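MDM10 isoform 1 (Saccharomyces cerevisiae, PDB 7BTX) is a subunit of the ERMES complex that tethers the endoplasmic reticulum to mitochondria, and takes part in the late assembly of the TOM complex of the mitochondrial outer membrane. Local coordinates at residues D[181-185]-D[197-201]; D[24-28]-D[249-253]. One frame throughout, in Å; residues are numbered along the deposited sequence.

In the fold
The two contacts belong to one mitochondrial beta-barrel. Interaction 1 lies within its wall, between hairpin strands 179-189 and 194-199, and is carried largely by backbone bonds; one side of it bears the exposed Leu-182 and Phe-199, the other the buried Tyr-185 and Ile-198. Interaction 2, also partly buried, joins parts far apart in sequence: the N-terminal loop 24-28 meets strand 245-258 mainly through side chains, hydroxyls at one end and aliphatic carbons at the other; Tyr-24, Ile-27 and Thr-251 are buried and no touching residue is exposed. Their centres are about 20 Å apart and they do not touch, yet Arg-209 on strand 209-211 is packed by Tyr-185 and Ile-198 of the first and by Tyr-24 of the second.

Interaction 1: residues D[181-185]-D[197-201]; sequences VLTCY and WIFST
Cys-184 and Phe-199 form an antiparallel hydrogen-bonded pair in strands running at 169° to each other: Cys-184 N reaches Phe-199 O at 2.6 Å almost in line with the carbonyl, and Phe-199 N returns to Cys-184 O at 3.0 Å. Tyr-185 and Ile-198 follow as a non-hydrogen-bonded pair. Ile-198 lays CG2 over one face of the Tyr-185 ring, 4.2 Å from its centroid, a CH-pi contact, while its CG1 meets ring atom CD2 of Tyr-185 at 3.6 Å. Beyond Phe-199 the strand ends, and a side chain takes over the pairing: with chi1 at -39°, Thr-201 holds OG1 beside its own backbone N and donates it to Leu-182 O at 2.6 Å, from somewhat outside the carbonyl plane. Between these bonds the methyl CG2 of Thr-183 packs against CB and OG of Ser-200, whose hydroxyl is hydrogen-bonded to Ser-202 N. A chain of another protein also touches Thr-183 and Tyr-185. Strand 165-174 continues the sheet beyond 181-185, bonding to the backbone of Val-181, Thr-183 and Tyr-185, and Arg-209 of strand 209-211 packs on both Tyr-185 and Ile-198.

Interaction 2: residues D[24-28]-D[249-253]; sequences YEDIT and STTLR
Tyr-24 reaches from the loop to strand 245-258 and sets its OH between two strand hydroxyls, Ser-249 OG at 2.9 Å and Thr-251 OG1. The second bond is modelled very short, so its exact length is doubtful. Both partners lie near the ring plane, at the edge that carries the OH, so the phenol is gripped from two points of the same strand. A trans first torsion (chi1 -162°) extends the ring away from the loop backbone, and its CE1 comes to 3.6 Å from Thr-251 CB. Ser-249 OG has a further partner in Trp-271 O.

Beside this polar end lies a compact aliphatic patch. Ile-27, also extended, brings CD1 to 3.7 Å from Thr-251 CB, and its CG1 lies 3.6 Å from Arg-253 CD; both carbons also meet Thr-251 CG2. The arginine chain thus passes across the isoleucine with its methylene groups, bending at chi3 (-68°); its guanidinium edge is turned toward Ile-27 O, but Arg-253 NE stays 4.2 Å from that oxygen, too far for a hydrogen bond. Strand 209-211 adds Leu-211 against Tyr-24 and Ile-27. Putting an alanine at Ile-27 removes CG1, CG2 and CD1, which would probably open a gap beside Thr-251 and leave the Arg-253 methylenes freer to shift.

The far side of the loop is looser. Glu-25 and Asp-26 are partly exposed and stay clear of the strand, tied instead within the N-terminal region: Glu-25 O to Arg-32, Asp-26 OD1 to Thr-20. Thr-28 only brushes the strand, its CG2 4.4 Å from Thr-251 CG2. An N-terminal segment held by side chains against the wall is consistent with the mitochondrial porin-like barrels, where, as in VDAC and Tom40, the N-terminal region runs inside the barrel.

Interaction 1: residues D[181-185]-D[197-201]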
loop_
_atom_site.group_PDB
_atom_site.type_symbol
_atom_site.label_atom_id
_atom_site.label_comp_id
_atom_site.label_asym_id
_atom_site.label_seq_id
_atom_site.Cartn_x
_atom_site.Cartn_y
_atom_site.Cartn_z
ATOM N N VAL D 181 7.454 -24.298 11.747
ATOM C CA VAL D 181 7.926 -25.553 11.174
ATOM C C VAL D 181 9.319 -25.852 11.704
ATOM O O VAL D 181 10.228 -25.031 11.569
ATOM C CB VAL D 181 7.922 -25.490 9.637
ATOM C CG1 VAL D 181 8.715 -26.630 9.052
ATOM C CG2 VAL D 181 6.512 -25.529 9.115
ATOM N N LEU D 182 9.502 -27.024 12.303
ATOM C CA LEU D 182 10.771 -27.397 12.914
ATOM C C LEU D 182 11.139 -28.801 12.469
ATOM O O LEU D 182 10.533 -29.772 12.925
ATOM C CB LEU D 182 10.676 -27.326 14.434
ATOM C CG LEU D 182 11.961 -27.619 15.187
ATOM C CD1 LEU D 182 12.970 -26.540 14.894
ATOM C CD2 LEU D 182 11.667 -27.695 16.668
ATOM N N THR D 183 12.135 -28.910 11.593
ATOM C CA THR D 183 12.502 -30.177 10.980
ATOM C C THR D 183 13.909 -30.589 11.386
ATOM O O THR D 183 14.805 -29.754 11.507
ATOM C CB THR D 183 12.431 -30.109 9.461
ATOM O OG1 THR D 183 13.557 -29.381 8.980
ATOM C CG2 THR D 183 11.183 -29.406 9.008
ATOM N N CYS D 184 14.096 -31.893 11.574
ATOM C CA CYS D 184 15.370 -32.479 11.959
ATOM C C CYS D 184 15.920 -33.339 10.829
ATOM O O CYS D 184 15.173 -33.972 10.085
ATOM C CB CYS D 184 15.220 -33.327 13.221
ATOM S SG CYS D 184 14.685 -32.419 14.671
ATOM N N TYR D 185 17.244 -33.365 10.709
ATOM C CA TYR D 185 17.919 -34.142 9.669
ATOM C C TYR D 185 19.066 -34.891 10.329
ATOM O O TYR D 185 20.118 -34.308 10.591
ATOM C CB TYR D 185 18.460 -33.273 8.538
ATOM C CG TYR D 185 17.449 -32.495 7.741
ATOM C CD1 TYR D 185 16.910 -31.318 8.230
ATOM C CD2 TYR D 185 17.066 -32.917 6.482
ATOM C CE1 TYR D 185 16.002 -30.606 7.508
ATOM C CE2 TYR D 185 16.148 -32.206 5.748
ATOM C CZ TYR D 185 15.620 -31.049 6.271
ATOM O OH TYR D 185 14.706 -30.319 5.554
ATOM N N TRP D 197 17.758 -39.579 7.804
ATOM C CA TRP D 197 16.487 -39.754 8.515
ATOM C C TRP D 197 15.911 -38.378 8.814
ATOM O O TRP D 197 16.383 -37.673 9.702
ATOM C CB TRP D 197 16.678 -40.557 9.778
ATOM C CG TRP D 197 16.941 -41.985 9.531
ATOM C CD1 TRP D 197 16.028 -42.991 9.502
ATOM C CD2 TRP D 197 18.210 -42.583 9.272
ATOM N NE1 TRP D 197 16.651 -44.182 9.242
ATOM C CE2 TRP D 197 17.993 -43.957 9.097
ATOM C CE3 TRP D 197 19.511 -42.087 9.172
ATOM C CZ2 TRP D 197 19.026 -44.840 8.827
ATOM C CZ3 TRP D 197 20.532 -42.965 8.904
ATOM C CH2 TRP D 197 20.286 -44.324 8.734
ATOM N N ILE D 198 14.882 -38.002 8.078
ATOM C CA ILE D 198 14.294 -36.678 8.214
ATOM C C ILE D 198 13.006 -36.783 9.014
ATOM O O ILE D 198 12.128 -37.589 8.695
ATOM C CB ILE D 198 14.036 -36.057 6.833
ATOM C CG1 ILE D 198 15.323 -36.012 6.021
ATOM C CG2 ILE D 198 13.459 -34.670 6.974
ATOM C CD1 ILE D 198 15.379 -37.003 4.901
ATOM N N PHE D 199 12.891 -35.976 10.058
ATOM C CA PHE D 199 11.638 -35.791 10.771
ATOM C C PHE D 199 11.270 -34.323 10.683
ATOM O O PHE D 199 12.138 -33.460 10.815
ATOM C CB PHE D 199 11.750 -36.223 12.233
ATOM C CG PHE D 199 10.534 -35.899 13.051
ATOM C CD1 PHE D 199 9.368 -36.624 12.891
ATOM C CD2 PHE D 199 10.557 -34.873 13.978
ATOM C CE1 PHE D 199 8.246 -36.330 13.636
ATOM C CE2 PHE D 199 9.438 -34.576 14.730
ATOM C CZ PHE D 199 8.283 -35.306 14.558
ATOM N N SER D 200 9.998 -34.042 10.461
ATOM C CA SER D 200 9.525 -32.678 10.307
ATOM C C SER D 200 8.396 -32.419 11.292
ATOM O O SER D 200 8.077 -33.249 12.138
ATOM C CB SER D 200 9.069 -32.425 8.873
ATOM O OG SER D 200 8.308 -31.236 8.799
ATOM N N THR D 201 7.794 -31.241 11.182
ATOM C CA THR D 201 6.596 -30.929 11.948
ATOM C C THR D 201 5.572 -30.285 11.014
ATOM O O THR D 201 4.757 -29.455 11.430
ATOM C CB THR D 201 6.942 -30.034 13.149
ATOM O OG1 THR D 201 8.183 -30.471 13.706
ATOM C CG2 THR D 201 5.926 -30.200 14.276
#

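Interaction 2: residues D[24-28]-D[249-253]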
loop_
_atom_site.group_PDB
_atom_site.type_symbol
_atom_site.label_atom_id
_atom_site.label_comp_id
_atom_site.label_asym_id
_atom_site.label_seq_id
_atom_site.Cartn_x
_atom_site.Cartn_y
_atom_site.Cartn_z
ATOM N N TYR D 24 20.572 -37.381 -1.664
ATOM C CA TYR D 24 19.389 -37.524 -2.504
ATOM C C TYR D 24 18.590 -36.225 -2.516
ATOM O O TYR D 24 17.379 -36.220 -2.285
ATOM C CB TYR D 24 18.528 -38.693 -2.012
ATOM C CG TYR D 24 17.521 -39.204 -3.016
ATOM C CD1 TYR D 24 17.932 -39.857 -4.163
ATOM C CD2 TYR D 24 16.156 -39.038 -2.808
ATOM C CE1 TYR D 24 17.015 -40.319 -5.080
ATOM C CE2 TYR D 24 15.235 -39.491 -3.721
ATOM C CZ TYR D 24 15.667 -40.132 -4.853
ATOM O OH TYR D 24 14.746 -40.589 -5.762
ATOM N N GLU D 25 19.265 -35.106 -2.754
ATOM C CA GLU D 25 18.584 -33.869 -3.093
ATOM C C GLU D 25 19.423 -33.168 -4.146
ATOM O O GLU D 25 19.021 -32.143 -4.705
ATOM C CB GLU D 25 18.381 -32.993 -1.859
ATOM C CG GLU D 25 19.640 -32.759 -1.057
ATOM C CD GLU D 25 19.473 -31.685 -0.009
ATOM O OE1 GLU D 25 18.385 -31.078 0.054
ATOM O OE2 GLU D 25 20.430 -31.448 0.755
ATOM N N ASP D 26 20.593 -33.740 -4.423
ATOM C CA ASP D 26 21.494 -33.253 -5.453
ATOM C C ASP D 26 21.692 -34.310 -6.523
ATOM O O ASP D 26 22.701 -34.300 -7.234
ATOM C CB ASP D 26 22.843 -32.851 -4.863
ATOM C CG ASP D 26 22.745 -31.651 -3.948
ATOM O OD1 ASP D 26 22.867 -31.829 -2.719
ATOM O OD2 ASP D 26 22.556 -30.527 -4.454
ATOM N N ILE D 27 20.745 -35.238 -6.639
ATOM C CA ILE D 27 20.825 -36.301 -7.631
ATOM C C ILE D 27 20.297 -35.756 -8.953
ATOM O O ILE D 27 20.884 -35.994 -10.012
ATOM C CB ILE D 27 20.092 -37.571 -7.143
ATOM C CG1 ILE D 27 20.105 -38.668 -8.198
ATOM C CG2 ILE D 27 18.684 -37.277 -6.615
ATOM C CD1 ILE D 27 20.016 -40.043 -7.613
ATOM N N THR D 28 19.205 -34.999 -8.900
ATOM C CA THR D 28 18.793 -34.142 -10.005
ATOM C C THR D 28 19.154 -32.725 -9.603
ATOM O O THR D 28 18.311 -31.982 -9.105
ATOM C CB THR D 28 17.297 -34.255 -10.270
ATOM O OG1 THR D 28 16.581 -34.017 -9.052
ATOM C CG2 THR D 28 16.947 -35.634 -10.783
ATOM N N SER D 249 9.996 -42.323 -4.128
ATOM C CA SER D 249 10.695 -41.958 -5.352
ATOM C C SER D 249 11.790 -42.989 -5.562
ATOM O O SER D 249 12.079 -43.801 -4.679
ATOM C CB SER D 249 11.274 -40.547 -5.291
ATOM O OG SER D 249 11.977 -40.245 -6.477
ATOM N N THR D 250 12.385 -42.962 -6.751
ATOM C CA THR D 250 13.506 -43.823 -7.104
ATOM C C THR D 250 14.246 -43.176 -8.262
ATOM O O THR D 250 13.636 -42.874 -9.288
ATOM C CB THR D 250 13.043 -45.229 -7.500
ATOM O OG1 THR D 250 12.390 -45.867 -6.397
ATOM C CG2 THR D 250 14.225 -46.075 -7.922
ATOM N N THR D 251 15.540 -42.944 -8.120
ATOM C CA THR D 251 16.287 -42.225 -9.132
ATOM C C THR D 251 17.561 -43.003 -9.459
ATOM O O THR D 251 18.085 -43.745 -8.631
ATOM C CB THR D 251 16.545 -40.801 -8.637
ATOM O OG1 THR D 251 15.360 -40.295 -8.013
ATOM C CG2 THR D 251 16.887 -39.876 -9.778
ATOM N N LEU D 252 18.052 -42.860 -10.688
ATOM C CA LEU D 252 19.093 -43.738 -11.213
ATOM C C LEU D 252 20.170 -42.974 -11.982
ATOM O O LEU D 252 20.395 -43.266 -13.159
ATOM C CB LEU D 252 18.447 -44.818 -12.088
ATOM C CG LEU D 252 19.156 -46.136 -12.418
ATOM C CD1 LEU D 252 19.851 -46.688 -11.209
ATOM C CD2 LEU D 252 18.163 -47.136 -12.967
ATOM N N ARG D 253 20.784 -41.955 -11.378
ATOM C CA ARG D 253 21.772 -41.156 -12.098
ATOM C C ARG D 253 23.002 -41.986 -12.461
ATOM O O ARG D 253 23.286 -43.020 -11.861
ATOM C CB ARG D 253 22.212 -39.935 -11.291
ATOM C CG ARG D 253 23.071 -40.247 -10.096
ATOM C CD ARG D 253 23.532 -38.990 -9.380
ATOM N NE ARG D 253 24.470 -38.210 -10.174
ATOM C CZ ARG D 253 25.781 -38.419 -10.192
ATOM N NH1 ARG D 253 26.309 -39.388 -9.457
ATOM N NH2 ARG D 253 26.565 -37.661 -10.942
#